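Local coordinates for 3-phytase (Klebsiella pneumoniae, PDB 2WNH), which probably hydrolyses phytate (inositol hexakisphosphate) to release phosphate, as a member of the histidine acid phosphatase family, at residues 14-19 / 76-81; 20-25 / 287-292; 313-318 / 338-343; 137-142 / 396-401. The protein carries 3 engineered substitutions. All coordinates share one frame; numbering follows the deposited sequence. Where two conformers were deposited one is given.

Contact 1: residues 14-19 / 76-81. With NA (sodium ion), chain G; NA (sodium ion), chain C.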
loop_
_atom_site.group_PDB
_atom_site.type_symbol
_atom_site.label_atom_id
_atom_site.label_comp_id
_atom_site.label_asym_id
_atom_site.label_seq_id
_atom_site.Cartn_x
_atom_site.Cartn_y
_atom_site.Cartn_z
ATOM N N TRP B 14 -13.272 -21.460 18.637
ATOM C CA TRP B 14 -14.492 -20.684 18.439
ATOM C C TRP B 14 -14.493 -20.110 17.046
ATOM O O TRP B 14 -13.485 -19.585 16.613
ATOM C CB TRP B 14 -14.610 -19.540 19.463
ATOM C CG TRP B 14 -14.872 -20.045 20.837
ATOM C CD1 TRP B 14 -14.003 -20.030 21.903
ATOM C CD2 TRP B 14 -16.076 -20.673 21.304
ATOM N NE1 TRP B 14 -14.607 -20.607 22.993
ATOM C CE2 TRP B 14 -15.873 -21.011 22.658
ATOM C CE3 TRP B 14 -17.308 -20.984 20.705
ATOM C CZ2 TRP B 14 -16.859 -21.643 23.429
ATOM C CZ3 TRP B 14 -18.284 -21.605 21.470
ATOM C CH2 TRP B 14 -18.051 -21.928 22.817
ATOM N N GLN B 15 -15.628 -20.227 16.363
ATOM C CA GLN B 15 -15.737 -19.772 14.978
ATOM C C GLN B 15 -16.921 -18.809 14.812
ATOM O O GLN B 15 -18.035 -19.132 15.178
ATOM C CB GLN B 15 -15.958 -21.003 14.093
ATOM C CG GLN B 15 -16.301 -20.715 12.671
ATOM C CD GLN B 15 -16.711 -21.985 11.955
ATOM O OE1 GLN B 15 -17.817 -22.503 12.145
ATOM N NE2 GLN B 15 -15.803 -22.507 11.135
ATOM N N LEU B 16 -16.673 -17.629 14.248
ATOM C CA LEU B 16 -17.758 -16.678 14.020
ATOM C C LEU B 16 -18.500 -17.008 12.730
ATOM O O LEU B 16 -17.873 -17.094 11.658
ATOM C CB LEU B 16 -17.208 -15.249 13.956
ATOM C CG LEU B 16 -18.196 -14.109 13.654
ATOM C CD1 LEU B 16 -19.234 -14.015 14.777
ATOM C CD2 LEU B 16 -17.419 -12.814 13.562
ATOM N N GLU B 17 -19.819 -17.212 12.832
ATOM C CA GLU B 17 -20.643 -17.537 11.661
ATOM C C GLU B 17 -21.415 -16.391 11.035
ATOM O O GLU B 17 -21.681 -16.403 9.828
ATOM C CB GLU B 17 -21.694 -18.593 12.000
ATOM C CG GLU B 17 -21.146 -19.899 12.528
ATOM C CD GLU B 17 -22.253 -20.908 12.646
ATOM O OE1 GLU B 17 -22.578 -21.574 11.652
ATOM O OE2 GLU B 17 -22.811 -21.032 13.749
ATOM N N LYS B 18 -21.863 -15.439 11.854
ATOM C CA LYS B 18 -22.833 -14.453 11.376
ATOM C C LYS B 18 -22.831 -13.253 12.297
ATOM O O LYS B 18 -22.763 -13.405 13.513
ATOM C CB LYS B 18 -24.248 -15.065 11.336
ATOM C CG LYS B 18 -25.393 -14.128 10.879
ATOM C CD LYS B 18 -25.143 -13.555 9.513
ATOM C CE LYS B 18 -26.337 -12.758 8.993
ATOM N NZ LYS B 18 -27.476 -13.642 8.562
ATOM N N VAL B 19 -22.879 -12.067 11.695
ATOM C CA VAL B 19 -23.046 -10.819 12.425
ATOM C C VAL B 19 -24.337 -10.141 11.976
ATOM O O VAL B 19 -24.618 -10.020 10.776
ATOM C CB VAL B 19 -21.856 -9.839 12.151
ATOM C CG1 VAL B 19 -22.071 -8.515 12.902
ATOM C CG2 VAL B 19 -20.493 -10.446 12.558
ATOM N N ARG B 76 -12.099 -9.745 9.141
ATOM C CA ARG B 76 -11.181 -10.525 8.279
ATOM C C ARG B 76 -10.238 -11.349 9.162
ATOM O O ARG B 76 -9.938 -12.519 8.841
ATOM C CB ARG B 76 -10.406 -9.606 7.322
ATOM C CG ARG B 76 -11.247 -9.118 6.161
ATOM C CD ARG B 76 -10.429 -8.300 5.149
ATOM N NE ARG B 76 -10.259 -6.932 5.596
ATOM C CZ ARG B 76 -11.165 -5.958 5.425
ATOM N NH1 ARG B 76 -12.318 -6.177 4.790
ATOM N NH2 ARG B 76 -10.888 -4.755 5.902
ATOM N N GLN B 77 -9.745 -10.744 10.244
ATOM C CA GLN B 77 -8.835 -11.409 11.201
ATOM C C GLN B 77 -9.493 -12.681 11.748
ATOM O O GLN B 77 -8.862 -13.735 11.824
ATOM C CB GLN B 77 -8.404 -10.433 12.326
ATOM C CG GLN B 77 -7.915 -11.057 13.659
ATOM C CD GLN B 77 -6.515 -11.656 13.599
ATOM O OE1 GLN B 77 -5.764 -11.396 12.662
ATOM N NE2 GLN B 77 -6.160 -12.458 14.611
ATOM N N LEU B 78 -10.773 -12.584 12.101
ATOM C CA LEU B 78 -11.523 -13.727 12.653
ATOM C C LEU B 78 -11.954 -14.738 11.593
ATOM O O LEU B 78 -12.556 -15.776 11.922
ATOM C CB LEU B 78 -12.773 -13.224 13.383
ATOM C CG LEU B 78 -12.530 -12.500 14.704
ATOM C CD1 LEU B 78 -13.887 -12.014 15.259
ATOM C CD2 LEU B 78 -11.847 -13.406 15.713
ATOM N N GLY B 79 -11.685 -14.446 10.327
ATOM C CA GLY B 79 -12.003 -15.371 9.253
ATOM C C GLY B 79 -13.439 -15.390 8.766
ATOM O O GLY B 79 -13.801 -16.246 7.979
ATOM N N LEU B 80 -14.269 -14.459 9.239
ATOM C CA LEU B 80 -15.636 -14.345 8.757
ATOM C C LEU B 80 -15.681 -13.834 7.303
ATOM O O LEU B 80 -16.447 -14.333 6.459
ATOM C CB LEU B 80 -16.421 -13.378 9.652
ATOM C CG LEU B 80 -17.885 -13.179 9.243
ATOM C CD1 LEU B 80 -18.765 -14.411 9.583
ATOM C CD2 LEU B 80 -18.430 -11.937 9.908
ATOM N N LEU B 81 -14.855 -12.826 7.040
ATOM C CA LEU B 81 -14.782 -12.194 5.722
ATOM C C LEU B 81 -13.523 -12.595 4.999
ATOM O O LEU B 81 -12.494 -12.886 5.625
ATOM C CB LEU B 81 -14.758 -10.663 5.849
ATOM C CG LEU B 81 -16.004 -10.091 6.547
ATOM C CD1 LEU B 81 -15.825 -8.590 6.854
ATOM C CD2 LEU B 81 -17.278 -10.394 5.772
HETATM NA NA NA G . -8.494 -13.777 7.172
HETATM NA NA NA C . -8.191 -13.667 7.715
HETATM O O HOH W 1 -13.873 -17.106 13.737
#
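L78 O, the carbonyl that follows helix 58-77, accepts a 2.6 Å hydrogen bond from a water and a weak one from NH2 of R12 of the second subunit. The same water takes the N-H of L16 (L16 N to water 2.9 Å), so it bridges strand 14-24 and the helix end. R12 of the second subunit also donates to L16 O and thereby ties the two backbones from across the subunit boundary. Beside this polar link the contact is aliphatic. L80 has CG anti to its backbone N (chi1 -180°) and sends both methyls onto the strand. CD1 lies against the backbone, 3.5 Å from both L16 O and E17 O, whereas CD2 meets V19 CG2 at 3.7 Å and L16 CD2 at 3.9 Å. L16 CD2 also reaches L78 CD1 at 4.0 Å, so this one methyl touches both leucines. The strand carries a classic beta bulge here, in which E17 and K18 both face R325; the E17 carboxylate turns off to salt bridges with R325 and R334. On the other side the helix closes with a Schellman motif, G79 taking positive phi (81°) and bonding back to R76 O. That carbonyl also ligates sodium, together with R76 O of the second subunit; the ion is modelled at two overlapping positions, so its exact place is doubtful. Leucine and valine methyls thus join strand to helix end, while the water, R12 of the second subunit and sodium engage main-chain N-H and C=O groups at the boundary with the second subunit.

Contact 2: residues 20-25 / 287-292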
loop_
_atom_site.group_PDB
_atom_site.type_symbol
_atom_site.label_atom_id
_atom_site.label_comp_id
_atom_site.label_asym_id
_atom_site.label_seq_id
_atom_site.Cartn_x
_atom_site.Cartn_y
_atom_site.Cartn_z
ATOM N N VAL B 20 -25.133 -9.685 12.951
ATOM C CA VAL B 20 -26.266 -8.795 12.665
ATOM C C VAL B 20 -26.024 -7.529 13.469
ATOM O O VAL B 20 -25.865 -7.593 14.694
ATOM C CB VAL B 20 -27.635 -9.429 13.088
ATOM C CG1 VAL B 20 -28.783 -8.411 12.999
ATOM C CG2 VAL B 20 -27.932 -10.655 12.229
ATOM N N GLU B 21 -25.971 -6.395 12.779
ATOM C CA GLU B 21 -25.647 -5.128 13.427
ATOM C C GLU B 21 -26.678 -4.036 13.128
ATOM O O GLU B 21 -27.127 -3.876 11.965
ATOM C CB GLU B 21 -24.265 -4.671 12.949
ATOM C CG GLU B 21 -23.772 -3.373 13.573
ATOM C CD GLU B 21 -22.296 -3.136 13.310
ATOM O OE1 GLU B 21 -21.764 -3.708 12.350
ATOM O OE2 GLU B 21 -21.655 -2.417 14.108
ATOM N N LEU B 22 -27.053 -3.317 14.195
ATOM C CA LEU B 22 -27.959 -2.170 14.126
ATOM C C LEU B 22 -27.194 -0.933 14.588
ATOM O O LEU B 22 -26.943 -0.772 15.784
ATOM C CB LEU B 22 -29.206 -2.404 15.017
ATOM C CG LEU B 22 -30.216 -1.227 15.065
ATOM C CD1 LEU B 22 -30.826 -0.928 13.676
ATOM C CD2 LEU B 22 -31.321 -1.468 16.102
ATOM N N SER B 23 -26.879 -0.050 13.641
ATOM C CA SER B 23 -26.067 1.129 13.874
ATOM C C SER B 23 -26.935 2.375 13.914
ATOM O O SER B 23 -27.896 2.477 13.148
ATOM C CB SER B 23 -25.078 1.298 12.718
ATOM O OG SER B 23 -24.244 2.445 12.905
ATOM N N ARG B 24 -26.559 3.335 14.764
ATOM C CA ARG B 24 -27.122 4.674 14.696
ATOM C C ARG B 24 -26.399 5.389 13.572
ATOM O O ARG B 24 -25.231 5.083 13.271
ATOM C CB ARG B 24 -26.887 5.442 16.021
ATOM C CG ARG B 24 -27.640 6.774 16.069
ATOM C CD ARG B 24 -27.271 7.634 17.282
ATOM N NE ARG B 24 -27.867 8.982 17.117
ATOM C CZ ARG B 24 -27.629 10.030 17.909
ATOM N NH1 ARG B 24 -26.830 9.912 18.961
ATOM N NH2 ARG B 24 -28.184 11.216 17.629
ATOM N N HIS B 25 -27.070 6.356 12.961
ATOM C CA HIS B 25 -26.361 7.254 12.047
ATOM C C HIS B 25 -25.235 8.005 12.789
ATOM O O HIS B 25 -25.195 8.042 14.028
ATOM C CB HIS B 25 -27.354 8.207 11.386
ATOM C CG HIS B 25 -28.105 9.045 12.365
ATOM N ND1 HIS B 25 -27.526 10.088 13.057
ATOM C CD2 HIS B 25 -29.399 8.989 12.770
ATOM C CE1 HIS B 25 -28.432 10.641 13.850
ATOM N NE2 HIS B 25 -29.575 9.992 13.695
ATOM N N LEU B 287 -27.728 -2.996 9.442
ATOM C CA LEU B 287 -28.907 -2.136 9.441
ATOM C C LEU B 287 -28.510 -0.787 10.027
ATOM O O LEU B 287 -27.871 -0.718 11.072
ATOM C CB LEU B 287 -30.004 -2.747 10.314
ATOM C CG LEU B 287 -30.370 -4.212 10.047
ATOM C CD1 LEU B 287 -31.464 -4.642 11.036
ATOM C CD2 LEU B 287 -30.831 -4.408 8.611
ATOM N N VAL B 288 -28.922 0.287 9.365
ATOM C CA VAL B 288 -28.509 1.604 9.807
ATOM C C VAL B 288 -29.764 2.469 9.971
ATOM O O VAL B 288 -30.495 2.716 9.001
ATOM C CB VAL B 288 -27.469 2.225 8.834
ATOM C CG1 VAL B 288 -26.963 3.564 9.374
ATOM C CG2 VAL B 288 -26.252 1.250 8.649
ATOM N N ALA B 289 -29.974 2.924 11.200
ATOM C CA ALA B 289 -31.186 3.671 11.546
ATOM C C ALA B 289 -30.906 4.709 12.637
ATOM O O ALA B 289 -29.877 5.391 12.617
ATOM C CB ALA B 289 -32.323 2.708 11.939
ATOM N N HIS B 290 -31.812 4.816 13.597
ATOM C CA HIS B 290 -31.846 5.974 14.497
ATOM C C HIS B 290 -31.729 5.517 15.942
ATOM O O HIS B 290 -31.945 4.342 16.261
ATOM C CB HIS B 290 -33.119 6.811 14.219
ATOM C CG HIS B 290 -33.351 7.060 12.757
ATOM N ND1 HIS B 290 -32.919 8.204 12.112
ATOM C CD2 HIS B 290 -33.908 6.277 11.798
ATOM C CE1 HIS B 290 -33.226 8.125 10.827
ATOM N NE2 HIS B 290 -33.828 6.966 10.611
ATOM N N ASP B 291 -31.359 6.445 16.822
ATOM C CA ASP B 291 -31.234 6.124 18.232
ATOM C C ASP B 291 -32.570 5.638 18.788
ATOM O O ASP B 291 -32.593 4.765 19.637
ATOM C CB ASP B 291 -30.674 7.303 19.049
ATOM C CG ASP B 291 -31.365 8.647 18.758
ATOM O OD1 ASP B 291 -32.411 8.724 18.067
ATOM O OD2 ASP B 291 -30.838 9.655 19.257
ATOM N N THR B 292 -33.668 6.197 18.281
ATOM C CA THR B 292 -35.022 5.744 18.632
ATOM C C THR B 292 -35.187 4.216 18.473
ATOM O O THR B 292 -35.690 3.511 19.363
ATOM C CB THR B 292 -36.034 6.479 17.735
ATOM O OG1 THR B 292 -35.927 7.887 17.993
ATOM C CG2 THR B 292 -37.473 6.040 18.052
HETATM O O HOH W 2 -30.528 9.088 15.910
HETATM O O HOH W 3 -32.293 10.422 13.611
#
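The parallel neighbours 14-24 and 284-289 of the central sheet end together here, bringing R24 and H25 of the RHGxRxP signature beside H290 and D291 of the HD signature. L287 N donates to E21 O (2.7 Å), S23 N to L287 O and A289 N to S23 O, all nearly straight. The last rung, H25 N to A289 O (3.0 Å), is bent to 136° where the strands give way to loop. L22 CD1 rests on L287 CB. Beyond the pairing, R24 runs extended beside D291, whose OD2 sits 3.4 Å above the guanidinium plane, over its centre. This salt bridge (NH2 to OD2, 3.5 Å) is purely electrostatic; the N-H groups go elsewhere, NH1 to I315 O and NH2 to E212. R24 NE and D291 N share a water. The H25 and H290 rings are steeply inclined (69°), with H25 CD2 3.7 Å from H290 ND1. A second water spans H25 NE2 (2.8 Å) and H290 ND1 (2.7 Å), lying in the H290 ring plane, and H290 NE2 bonds S96 OG. Converging RHG and HD motifs at the C-terminal strand ends are the hallmark of the histidine acid phosphatase active site, where the RHG histidine is the nucleophile in relatives, as H25 probably is here.

Contact 3: residues 313-318 / 338-343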
loop_
_atom_site.group_PDB
_atom_site.type_symbol
_atom_site.label_atom_id
_atom_site.label_comp_id
_atom_site.label_asym_id
_atom_site.label_seq_id
_atom_site.Cartn_x
_atom_site.Cartn_y
_atom_site.Cartn_z
ATOM N N GLY B 313 -27.562 3.942 29.314
ATOM C CA GLY B 313 -28.305 3.737 28.086
ATOM C C GLY B 313 -28.028 4.662 26.925
ATOM O O GLY B 313 -28.685 4.530 25.876
ATOM N N ASN B 314 -27.085 5.593 27.093
ATOM C CA ASN B 314 -26.773 6.586 26.059
ATOM C C ASN B 314 -26.390 5.884 24.750
ATOM O O ASN B 314 -25.687 4.867 24.776
ATOM C CB ASN B 314 -25.638 7.519 26.500
ATOM C CG ASN B 314 -25.395 8.631 25.520
ATOM O OD1 ASN B 314 -24.678 8.463 24.530
ATOM N ND2 ASN B 314 -25.987 9.786 25.784
ATOM N N ILE B 315 -26.891 6.412 23.634
ATOM C CA ILE B 315 -26.608 5.880 22.296
ATOM C C ILE B 315 -25.865 6.951 21.447
ATOM O O ILE B 315 -26.496 7.818 20.824
ATOM C CB ILE B 315 -27.946 5.427 21.595
ATOM C CG1 ILE B 315 -28.717 4.410 22.451
ATOM C CG2 ILE B 315 -27.690 4.882 20.165
ATOM C CD1 ILE B 315 -30.264 4.482 22.221
ATOM N N PRO B 316 -24.516 6.928 21.454
ATOM C CA PRO B 316 -23.718 7.896 20.699
ATOM C C PRO B 316 -23.825 7.781 19.186
ATOM O O PRO B 316 -24.207 6.731 18.650
ATOM C CB PRO B 316 -22.278 7.580 21.149
ATOM C CG PRO B 316 -22.440 6.942 22.511
ATOM C CD PRO B 316 -23.657 6.061 22.280
ATOM N N PRO B 317 -23.499 8.862 18.468
ATOM C CA PRO B 317 -23.496 8.757 16.996
ATOM C C PRO B 317 -22.536 7.666 16.511
ATOM O O PRO B 317 -21.420 7.517 17.063
ATOM C CB PRO B 317 -23.000 10.143 16.550
ATOM C CG PRO B 317 -22.301 10.703 17.784
ATOM C CD PRO B 317 -23.125 10.205 18.934
ATOM N N GLY B 318 -22.975 6.916 15.507
ATOM C CA GLY B 318 -22.218 5.808 14.945
ATOM C C GLY B 318 -22.018 4.627 15.892
ATOM O O GLY B 318 -21.232 3.733 15.597
ATOM N N VAL B 338 -23.927 -10.777 22.403
ATOM C CA VAL B 338 -24.782 -9.608 22.221
ATOM C C VAL B 338 -24.078 -8.449 22.906
ATOM O O VAL B 338 -23.701 -8.548 24.076
ATOM C CB VAL B 338 -26.165 -9.836 22.898
ATOM C CG1 VAL B 338 -27.026 -8.599 22.742
ATOM C CG2 VAL B 338 -26.844 -11.039 22.298
ATOM N N TYR B 339 -23.853 -7.348 22.185
ATOM C CA TYR B 339 -23.168 -6.224 22.829
ATOM C C TYR B 339 -23.528 -4.887 22.225
ATOM O O TYR B 339 -24.097 -4.822 21.130
ATOM C CB TYR B 339 -21.639 -6.423 22.840
ATOM C CG TYR B 339 -20.989 -6.588 21.492
ATOM C CD1 TYR B 339 -20.886 -7.841 20.908
ATOM C CD2 TYR B 339 -20.452 -5.487 20.818
ATOM C CE1 TYR B 339 -20.276 -8.003 19.679
ATOM C CE2 TYR B 339 -19.816 -5.640 19.571
ATOM C CZ TYR B 339 -19.753 -6.904 19.014
ATOM O OH TYR B 339 -19.124 -7.139 17.803
ATOM N N PHE B 340 -23.215 -3.825 22.963
ATOM C CA PHE B 340 -23.382 -2.481 22.482
ATOM C C PHE B 340 -22.003 -1.840 22.477
ATOM O O PHE B 340 -21.218 -2.042 23.409
ATOM C CB PHE B 340 -24.317 -1.670 23.387
ATOM C CG PHE B 340 -24.509 -0.250 22.920
ATOM C CD1 PHE B 340 -25.222 0.030 21.750
ATOM C CD2 PHE B 340 -23.944 0.812 23.624
ATOM C CE1 PHE B 340 -25.378 1.336 21.284
ATOM C CE2 PHE B 340 -24.113 2.135 23.161
ATOM C CZ PHE B 340 -24.825 2.388 21.997
ATOM N N GLN B 341 -21.698 -1.114 21.408
ATOM C CA GLN B 341 -20.389 -0.476 21.277
ATOM C C GLN B 341 -20.505 0.968 20.820
ATOM O O GLN B 341 -21.398 1.296 20.032
ATOM C CB GLN B 341 -19.499 -1.280 20.303
ATOM C CG GLN B 341 -19.961 -1.209 18.850
ATOM C CD GLN B 341 -19.138 -2.104 17.936
ATOM O OE1 GLN B 341 -17.931 -2.239 18.115
ATOM N NE2 GLN B 341 -19.795 -2.731 16.968
ATOM N N ALA B 342 -19.565 1.799 21.290
ATOM C CA ALA B 342 -19.452 3.225 20.906
ATOM C C ALA B 342 -18.036 3.744 21.090
ATOM O O ALA B 342 -17.232 3.137 21.774
ATOM C CB ALA B 342 -20.392 4.082 21.771
ATOM N N GLN B 343 -17.755 4.898 20.512
ATOM C CA GLN B 343 -16.541 5.612 20.883
ATOM C C GLN B 343 -16.856 6.634 21.958
ATOM O O GLN B 343 -17.957 7.191 21.986
ATOM C CB GLN B 343 -15.954 6.326 19.676
ATOM C CG GLN B 343 -15.328 5.369 18.673
ATOM C CD GLN B 343 -14.337 6.089 17.765
ATOM O OE1 GLN B 343 -13.102 6.060 17.989
ATOM N NE2 GLN B 343 -14.858 6.739 16.749
HETATM O O HOH W 4 -19.827 5.813 18.730
#
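F340 pushes the far edge of its ring against the loop 313-318, overlapping N314, I315 and P316. CG stands anti to the backbone N (chi1 180°), which carries the ring out from strand 334-342 to the loop. P316 CD meets the ring at its edge, in plane, 3.9 Å from CZ. Two atoms approach more obliquely, N314 O at 3.5 Å from CE2 and I315 CA at 3.9 Å from CZ. I315 CG2 adds an apolar contact with F340 CZ at 4.2 Å. N314 O has its true hydrogen bond from the indole N-H of W305, and this indole is stacked on the F340 ring, so W305 holds the carbonyl and packs on the phenyl at once. Two residues further along the strand, with its CB also toward the loop, A342 packs its methyl against P316, CB 3.6 Å from CG. Thus the proline bears on both F340 and A342. The backbones do not pair directly at this point. A water joins them instead, donating to P317 O at 2.9 Å and accepting from Q343 N at 2.9 Å. Q343 lies near H358, about 6 Å between side chains; H358 is a magnesium site in another structure of this protein but empty in this chain. An aromatic edge and an alanine methyl against a proline give apolar packing, while a water joins the two backbones and W305 takes N314 O.

Contact 4: residues 137-142 / 396-401. Engineered in segment 396-401: A397 (natural residue Thr).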
loop_
_atom_site.group_PDB
_atom_site.type_symbol
_atom_site.label_atom_id
_atom_site.label_comp_id
_atom_site.label_asym_id
_atom_site.label_seq_id
_atom_site.Cartn_x
_atom_site.Cartn_y
_atom_site.Cartn_z
ATOM N N ALA B 137 -49.703 0.489 9.864
ATOM C CA ALA B 137 -50.812 0.132 10.774
ATOM C C ALA B 137 -50.447 -0.837 11.895
ATOM O O ALA B 137 -50.841 -0.627 13.046
ATOM C CB ALA B 137 -52.030 -0.400 9.971
ATOM N N ALA B 138 -49.683 -1.887 11.582
ATOM C CA ALA B 138 -49.381 -2.924 12.580
ATOM C C ALA B 138 -48.481 -2.456 13.710
ATOM O O ALA B 138 -48.444 -3.070 14.779
ATOM C CB ALA B 138 -48.794 -4.182 11.918
ATOM N N THR B 139 -47.755 -1.366 13.471
ATOM C CA THR B 139 -46.680 -0.976 14.366
ATOM C C THR B 139 -46.878 0.433 14.965
ATOM O O THR B 139 -45.985 0.966 15.638
ATOM C CB THR B 139 -45.296 -1.140 13.643
ATOM O OG1 THR B 139 -45.311 -0.414 12.406
ATOM C CG2 THR B 139 -45.022 -2.608 13.337
ATOM N N GLN B 140 -48.047 1.030 14.732
ATOM C CA GLN B 140 -48.351 2.342 15.297
ATOM C C GLN B 140 -48.875 2.209 16.711
ATOM O O GLN B 140 -49.631 1.280 17.006
ATOM C CB GLN B 140 -49.415 3.046 14.457
ATOM C CG GLN B 140 -48.863 3.683 13.213
ATOM C CD GLN B 140 -49.938 3.987 12.203
ATOM O OE1 GLN B 140 -51.041 3.435 12.262
ATOM N NE2 GLN B 140 -49.625 4.865 11.261
ATOM N N THR B 141 -48.493 3.145 17.577
ATOM C CA THR B 141 -49.056 3.199 18.935
ATOM C C THR B 141 -50.469 3.787 18.894
ATOM O O THR B 141 -50.829 4.511 17.952
ATOM C CB THR B 141 -48.217 4.086 19.857
ATOM O OG1 THR B 141 -48.053 5.371 19.249
ATOM C CG2 THR B 141 -46.829 3.462 20.129
ATOM N N ASP B 142 -51.260 3.471 19.916
ATOM C CA ASP B 142 -52.517 4.184 20.138
ATOM C C ASP B 142 -52.265 5.292 21.147
ATOM O O ASP B 142 -51.769 5.008 22.235
ATOM C CB ASP B 142 -53.661 3.276 20.574
ATOM C CG ASP B 142 -54.999 4.001 20.521
ATOM O OD1 ASP B 142 -55.209 4.906 21.359
ATOM O OD2 ASP B 142 -55.815 3.701 19.619
ATOM N N SER B 396 -47.429 -6.950 16.619
ATOM C CA SER B 396 -46.632 -5.803 16.196
ATOM C C SER B 396 -45.337 -6.234 15.510
ATOM O O SER B 396 -44.492 -5.400 15.210
ATOM C CB SER B 396 -46.279 -4.913 17.384
ATOM O OG SER B 396 -47.446 -4.475 18.060
ATOM N N ALA B 397 -45.215 -7.528 15.223
ATOM C CA ALA B 397 -43.987 -8.045 14.632
ATOM C C ALA B 397 -44.238 -8.820 13.341
ATOM O O ALA B 397 -43.908 -9.996 13.283
ATOM C CB ALA B 397 -43.246 -8.927 15.672
ATOM N N PRO B 398 -44.785 -8.154 12.300
ATOM C CA PRO B 398 -45.028 -8.855 11.046
ATOM C C PRO B 398 -43.706 -9.221 10.375
ATOM O O PRO B 398 -42.689 -8.553 10.603
ATOM C CB PRO B 398 -45.765 -7.811 10.192
ATOM C CG PRO B 398 -45.302 -6.497 10.719
ATOM C CD PRO B 398 -45.141 -6.722 12.202
ATOM N N ALA B 399 -43.720 -10.281 9.573
ATOM C CA ALA B 399 -42.536 -10.652 8.804
ATOM C C ALA B 399 -42.220 -9.553 7.791
ATOM O O ALA B 399 -43.127 -8.993 7.162
ATOM C CB ALA B 399 -42.763 -11.973 8.089
ATOM N N VAL B 400 -40.931 -9.250 7.630
ATOM C CA VAL B 400 -40.482 -8.264 6.663
ATOM C C VAL B 400 -39.469 -9.012 5.816
ATOM O O VAL B 400 -38.601 -9.667 6.365
ATOM C CB VAL B 400 -39.771 -7.066 7.359
ATOM C CG1 VAL B 400 -39.147 -6.095 6.332
ATOM C CG2 VAL B 400 -40.739 -6.324 8.268
ATOM N N ALA B 401 -39.600 -8.936 4.496
ATOM C CA ALA B 401 -38.540 -9.427 3.598
ATOM C C ALA B 401 -37.328 -8.514 3.803
ATOM O O ALA B 401 -37.398 -7.319 3.484
ATOM C CB ALA B 401 -38.984 -9.338 2.160
#
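Two irregular segments meet at the edge of the histidine phosphatase fold: the loop leading into helix 143-154, through A138 and T139, and the C-terminal tail, through S396 and P398. The polar part across the contact is weak. S396 CA directs its hydrogen at A138 O, a CA-H...O contact of 3.6 Å with 150° at the hydrogen. Separately, S396 O packs against the T139 methyl, 3.4 Å from CG2. The T139 rotation explains this packing: with chi1 at 54°, OG1 lies between the backbone N and carbonyl carbon and bonds T133 O, while CG2 stands anti to the carbonyl carbon. S396 OG bonds D393 OD2 and K261 NZ. The ammonium of K261 also donates to A138 O, so this lysine of helix 256-274 ties the two segments together through a third element. A397, an engineered alanine in place of the natural threonine, points away from the loop. The apolar part falls to P398, whose ring leans on the loop and also touches V265 of helix 256-274. Its CD lies 4.3 Å from T139 CG2, and its CG is 4.4 Å from A138 CB.

How the contacts relate
Contacts 2 and 3 lie near the centre of the chain and touch: besides the R24 side chain's bond to the loop, H25 O and G318 N are 2.9 Å apart, probably a hydrogen bond. Contact 1 uses the earlier half of the strand that contact 2 ends, about 21 Å away between centres; it too is buried, but beside the second subunit. Contact 4 is the partly buried one, joining loops near the surface about 18 Å from contact 2 between centres. Direct backbone pairing appears in contact 2 alone. Contacts 1 and 3 rely on apolar packing plus one bridging water each, whereas contact 4 makes do with weak carbonyl contacts and a lysine from outside.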